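Local coordinates for uracil-dna glycosylase (PDB 4UQM), which belongs to the uracil-DNA glycosylase superfamily and is seen here bound to two DNA strands, at residues Y54-P58 / L145-A149; L108-Y112 / A124-L130. The protein carries 1 engineered substitution. One frame throughout, in Å; residues are numbered along the deposited sequence. Where two conformers were deposited one is given.

In the fold
Both contacts lie near the surface that meets the bound DNA, with nearest atoms about 7 Å (contact 1) and 5 Å (contact 2) from it. They do not touch each other: their centres are 22 Å apart and their nearest atoms about 12 Å. Along the chain they are nested. Contact 1 joins 54-58, just after helix 38-53, to 145-149, just after strand 138-142, and so closes a long loop; contact 2 lies inside that loop, where the chain leaving helix 106-118 folds back on it before entering helix 131-134. Strand 138-142, an outermost strand of the four-stranded parallel sheet, follows contact 2 and leads into the second segment of contact 1.

Contact 1. Residues Y54-P58 / L145-A149; sequences YTIYP and LTVRA
Strands 56-57 and 147-148 pair antiparallel, the end-to-end directions of the segments 132° apart. Ile56 faces Arg148 as the non-hydrogen-bonded pair (CA-CA 4.6 Å) and Tyr57 faces Val147 as the hydrogen-bonded pair (CA-CA 5.4 Å). Three backbone hydrogen bonds, each 2.9 Å, set this register: Ala149 N to Thr55 O, Tyr57 N to Val147 O and Val147 N to Tyr57 O. CA-H...O contacts join Ile56 CA to Val147 O (3.4 Å) and Thr146 CA to Tyr57 O (3.2 Å). The peptide bond before Pro58 is cis, and Pro58 CD lies 3.3 Å from Leu145 O. The result is a two-stranded antiparallel ribbon separate from the parallel central sheet, joining the chain after helix 38-53 to the chain after strand 138-142. On the Ile56/Arg148 face, Ile56 CD1 lies 3.9 Å from Arg148 CG; on the other, Tyr57 CB meets Val147 CG1 at 4.1 Å. Tyr57 CE2 also reaches Ala149 CB (3.5 Å). At the Tyr54 end, Tyr54 (chi1 m) and Arg148 (chi1-chi3 t, t, m) make an off-centre cation-pi stack, planes at 2° and centres 4.1 Å apart. Arg148 CD sits 3.6 Å from the Tyr54 ring centroid, over its face (CH-pi), while Arg148 NE forms a salt bridge with Glu50 of helix 38-53.

Contact 2. Residues L108-Y112 / A124-L130; sequences LRNIY and APKHGYL
Leu108 and Tyr112, one helical turn apart (Tyr112 N to Leu108 O, 2.8 Å), project from one side of helix 106-118 into the concave side of the irregular segment 124-130. The nearest CA atoms are those of Tyr112 and Ala124 (5.7 Å); those of Leu108 and Gly128 lie 7.1 Å apart. The Tyr112 ring (chi1 m) fills a hollow lined by Ala124, Pro125, His127 O and Gly128: Ala124 CB is 3.8 Å from Tyr112 CD2, and Pro125 CD sits over one ring face, 4.0 Å from the Tyr112 centroid (CH-pi). This is a helix packed against its own returning chain, ahead of helix 131-134, whose N-cap is Leu130. At the tip, Tyr112 OH donates a 2.7 Å hydrogen bond to His127 O and lies 3.5 Å from Gly128 CA. Leu108 (chi1 t, chi2 p) is the second bump; Leu108 CD2 presses to 3.4 Å from Gly128 CA, and an ideal CB on Gly128 would clash with it at 2.9 Å. Leu130 CD1 meets Leu108 CD1 at 4.1 Å. His127 ND1 accepts from Tyr129 N (3.0 Å); its NE2 bonds to Pro241 O.

Contact 1. Residues Y54-P58 / L145-A149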
loop_
_atom_site.group_PDB
_atom_site.type_symbol
_atom_site.label_atom_id
_atom_site.label_comp_id
_atom_site.label_asym_id
_atom_site.label_seq_id
_atom_site.Cartn_x
_atom_site.Cartn_y
_atom_site.Cartn_z
ATOM N N TYR A 54 -18.540 12.619 9.185
ATOM C CA TYR A 54 -17.155 12.766 9.705
ATOM C C TYR A 54 -16.219 13.233 8.648
ATOM O O TYR A 54 -16.589 13.278 7.500
ATOM C CB TYR A 54 -16.665 11.411 10.153
ATOM C CG TYR A 54 -17.420 10.788 11.283
ATOM C CD1 TYR A 54 -17.289 11.310 12.567
ATOM C CD2 TYR A 54 -18.178 9.639 11.100
ATOM C CE1 TYR A 54 -17.928 10.700 13.652
ATOM C CE2 TYR A 54 -18.812 9.022 12.179
ATOM C CZ TYR A 54 -18.685 9.541 13.443
ATOM O OH TYR A 54 -19.309 8.917 14.549
ATOM N N THR A 55 -15.003 13.594 9.066
ATOM C CA THR A 55 -13.903 13.801 8.159
ATOM C C THR A 55 -13.257 12.446 7.915
ATOM O O THR A 55 -12.776 11.820 8.871
ATOM C CB THR A 55 -12.919 14.809 8.743
ATOM O OG1 THR A 55 -13.584 16.072 8.990
ATOM C CG2 THR A 55 -11.724 15.013 7.775
ATOM N N ILE A 56 -13.223 12.055 6.660
ATOM C CA ILE A 56 -12.671 10.751 6.246
ATOM C C ILE A 56 -11.469 10.983 5.306
ATOM O O ILE A 56 -11.542 11.761 4.389
ATOM C CB ILE A 56 -13.732 9.865 5.509
ATOM C CG1 ILE A 56 -14.992 9.707 6.374
ATOM C CG2 ILE A 56 -13.200 8.551 5.022
ATOM C CD1 ILE A 56 -14.732 9.104 7.750
ATOM N N TYR A 57 -10.389 10.216 5.526
ATOM C CA TYR A 57 -9.187 10.304 4.749
ATOM C C TYR A 57 -8.926 8.973 4.033
ATOM O O TYR A 57 -9.348 7.920 4.484
ATOM C CB TYR A 57 -8.004 10.606 5.666
ATOM C CG TYR A 57 -8.108 11.911 6.417
ATOM C CD1 TYR A 57 -8.379 13.117 5.790
ATOM C CD2 TYR A 57 -7.955 11.928 7.803
ATOM C CE1 TYR A 57 -8.439 14.299 6.519
ATOM C CE2 TYR A 57 -7.993 13.101 8.522
ATOM C CZ TYR A 57 -8.250 14.281 7.885
ATOM O OH TYR A 57 -8.322 15.461 8.607
ATOM N N PRO A 58 -8.219 9.015 2.886
ATOM C CA PRO A 58 -7.864 10.215 2.145
ATOM C C PRO A 58 -9.110 10.798 1.457
ATOM O O PRO A 58 -10.178 10.221 1.518
ATOM C CB PRO A 58 -6.921 9.664 1.071
ATOM C CG PRO A 58 -7.495 8.291 0.795
ATOM C CD PRO A 58 -7.906 7.793 2.161
ATOM N N LEU A 145 -8.732 1.038 3.023
ATOM C CA LEU A 145 -8.364 2.177 2.172
ATOM C C LEU A 145 -8.943 3.517 2.548
ATOM O O LEU A 145 -8.682 4.548 1.881
ATOM C CB LEU A 145 -8.682 1.837 0.712
ATOM C CG LEU A 145 -7.866 0.659 0.126
ATOM C CD1 LEU A 145 -8.222 0.550 -1.338
ATOM C CD2 LEU A 145 -6.353 0.894 0.200
ATOM N N THR A 146 -9.675 3.550 3.677
ATOM C CA THR A 146 -10.136 4.834 4.243
ATOM C C THR A 146 -10.046 4.754 5.772
ATOM O O THR A 146 -9.896 3.658 6.348
ATOM C CB THR A 146 -11.607 5.110 3.850
ATOM O OG1 THR A 146 -12.447 4.012 4.215
ATOM C CG2 THR A 146 -11.758 5.412 2.355
ATOM N N VAL A 147 -10.130 5.903 6.420
ATOM C CA VAL A 147 -10.087 5.995 7.877
ATOM C C VAL A 147 -10.777 7.261 8.328
ATOM O O VAL A 147 -10.782 8.271 7.633
ATOM C CB VAL A 147 -8.626 5.975 8.354
ATOM C CG1 VAL A 147 -7.835 7.186 7.858
ATOM C CG2 VAL A 147 -8.534 5.848 9.867
ATOM N N ARG A 148 -11.437 7.197 9.466
ATOM C CA ARG A 148 -11.991 8.400 10.102
ATOM C C ARG A 148 -10.873 9.196 10.772
ATOM O O ARG A 148 -9.947 8.615 11.394
ATOM C CB ARG A 148 -13.051 7.978 11.133
ATOM C CG ARG A 148 -13.982 9.050 11.604
ATOM C CD ARG A 148 -14.934 8.457 12.635
ATOM N NE ARG A 148 -15.713 7.244 12.254
ATOM C CZ ARG A 148 -16.362 6.453 13.094
ATOM N NH1 ARG A 148 -16.389 6.689 14.392
ATOM N NH2 ARG A 148 -17.018 5.423 12.665
ATOM N N ALA A 149 -10.924 10.517 10.640
ATOM C CA ALA A 149 -9.945 11.373 11.264
ATOM C C ALA A 149 -9.684 11.040 12.702
ATOM O O ALA A 149 -10.607 10.789 13.460
ATOM C CB ALA A 149 -10.363 12.837 11.130
#

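Contact 2. Residues L108-Y112 / A124-L130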
loop_
_atom_site.group_PDB
_atom_site.type_symbol
_atom_site.label_atom_id
_atom_site.label_comp_id
_atom_site.label_asym_id
_atom_site.label_seq_id
_atom_site.Cartn_x
_atom_site.Cartn_y
_atom_site.Cartn_z
ATOM N N LEU A 108 6.897 6.887 8.358
ATOM C CA LEU A 108 7.804 7.056 7.242
ATOM C C LEU A 108 9.215 7.423 7.731
ATOM O O LEU A 108 10.205 6.971 7.149
ATOM C CB LEU A 108 7.264 8.064 6.228
ATOM C CG LEU A 108 8.066 8.213 4.913
ATOM C CD1 LEU A 108 8.273 6.881 4.195
ATOM C CD2 LEU A 108 7.449 9.252 3.985
ATOM N N ARG A 109 9.320 8.190 8.816
ATOM C CA ARG A 109 10.637 8.405 9.439
ATOM C C ARG A 109 11.264 7.096 9.787
ATOM O O ARG A 109 12.464 6.935 9.623
ATOM C CB ARG A 109 10.528 9.237 10.694
ATOM C CG ARG A 109 10.102 10.623 10.391
ATOM C CD ARG A 109 10.287 11.540 11.539
ATOM N NE ARG A 109 9.616 12.742 11.151
ATOM C CZ ARG A 109 10.143 13.674 10.385
ATOM N NH1 ARG A 109 11.427 13.591 9.940
ATOM N NH2 ARG A 109 9.378 14.706 10.114
ATOM N N ASN A 110 10.453 6.154 10.289
ATOM C CA ASN A 110 10.999 4.845 10.650
ATOM C C ASN A 110 11.354 4.025 9.421
ATOM O O ASN A 110 12.381 3.348 9.426
ATOM C CB ASN A 110 10.016 4.113 11.546
ATOM C CG ASN A 110 10.029 4.642 12.961
ATOM O OD1 ASN A 110 10.943 5.358 13.363
ATOM N ND2 ASN A 110 9.047 4.242 13.754
ATOM N N ILE A 111 10.535 4.054 8.374
ATOM C CA ILE A 111 10.897 3.463 7.114
ATOM C C ILE A 111 12.269 3.982 6.645
ATOM O O ILE A 111 13.132 3.213 6.180
ATOM C CB ILE A 111 9.789 3.676 6.055
ATOM C CG1 ILE A 111 8.592 2.753 6.330
ATOM C CG2 ILE A 111 10.285 3.444 4.625
ATOM C CD1 ILE A 111 7.333 3.231 5.638
ATOM N N TYR A 112 12.430 5.301 6.672
ATOM C CA TYR A 112 13.722 5.929 6.289
ATOM C C TYR A 112 14.888 5.447 7.173
ATOM O O TYR A 112 15.997 5.207 6.665
ATOM C CB TYR A 112 13.632 7.440 6.319
ATOM C CG TYR A 112 12.837 8.117 5.204
ATOM C CD1 TYR A 112 12.319 7.401 4.107
ATOM C CD2 TYR A 112 12.555 9.481 5.263
ATOM C CE1 TYR A 112 11.622 8.016 3.121
ATOM C CE2 TYR A 112 11.839 10.127 4.255
ATOM C CZ TYR A 112 11.374 9.394 3.174
ATOM O OH TYR A 112 10.668 10.027 2.196
ATOM N N ALA A 124 18.086 9.603 3.479
ATOM C CA ALA A 124 16.715 10.011 3.646
ATOM C C ALA A 124 16.519 11.452 3.192
ATOM O O ALA A 124 17.280 12.318 3.608
ATOM C CB ALA A 124 16.306 9.876 5.098
ATOM N N PRO A 125 15.524 11.711 2.343
ATOM C CA PRO A 125 15.255 13.068 1.927
ATOM C C PRO A 125 14.376 13.770 2.938
ATOM O O PRO A 125 13.868 13.159 3.873
ATOM C CB PRO A 125 14.489 12.869 0.657
ATOM C CG PRO A 125 13.691 11.649 0.932
ATOM C CD PRO A 125 14.556 10.767 1.731
ATOM N N LYS A 126 14.257 15.067 2.745
ATOM C CA LYS A 126 13.464 15.914 3.654
ATOM C C LYS A 126 11.953 15.789 3.424
ATOM O O LYS A 126 11.163 16.200 4.264
ATOM C CB LYS A 126 13.909 17.369 3.486
ATOM C CG LYS A 126 15.354 17.588 3.920
ATOM C CD LYS A 126 15.564 17.379 5.418
ATOM C CE LYS A 126 16.995 17.584 5.885
ATOM N NZ LYS A 126 17.397 19.006 5.830
ATOM N N HIS A 127 11.565 15.284 2.285
ATOM C CA HIS A 127 10.163 15.078 1.927
ATOM C C HIS A 127 9.754 13.650 2.119
ATOM O O HIS A 127 10.609 12.770 2.330
ATOM C CB HIS A 127 9.956 15.505 0.458
ATOM C CG HIS A 127 10.597 14.564 -0.507
ATOM N ND1 HIS A 127 9.989 13.400 -0.904
ATOM C CD2 HIS A 127 11.786 14.605 -1.153
ATOM C CE1 HIS A 127 10.772 12.746 -1.736
ATOM N NE2 HIS A 127 11.896 13.437 -1.866
ATOM N N GLY A 128 8.430 13.411 2.010
ATOM C CA GLY A 128 7.887 12.070 2.155
ATOM C C GLY A 128 7.107 11.536 0.967
ATOM O O GLY A 128 6.249 10.669 1.132
ATOM N N TYR A 129 7.408 12.024 -0.236
ATOM C CA TYR A 129 6.637 11.719 -1.452
ATOM C C TYR A 129 7.210 10.514 -2.160
ATOM O O TYR A 129 8.367 10.544 -2.608
ATOM C CB TYR A 129 6.670 12.936 -2.343
ATOM C CG TYR A 129 5.788 12.892 -3.537
ATOM C CD1 TYR A 129 4.442 12.684 -3.446
ATOM C CD2 TYR A 129 6.326 13.151 -4.794
ATOM C CE1 TYR A 129 3.615 12.703 -4.592
ATOM C CE2 TYR A 129 5.535 13.218 -5.911
ATOM C CZ TYR A 129 4.192 12.959 -5.817
ATOM O OH TYR A 129 3.345 13.034 -6.947
ATOM N N LEU A 130 6.399 9.453 -2.256
ATOM C CA LEU A 130 6.891 8.141 -2.686
ATOM C C LEU A 130 6.463 7.758 -4.092
ATOM O O LEU A 130 6.589 6.602 -4.492
ATOM C CB LEU A 130 6.462 7.083 -1.671
ATOM C CG LEU A 130 6.799 7.365 -0.217
ATOM C CD1 LEU A 130 6.248 6.220 0.640
ATOM C CD2 LEU A 130 8.282 7.527 0.004
#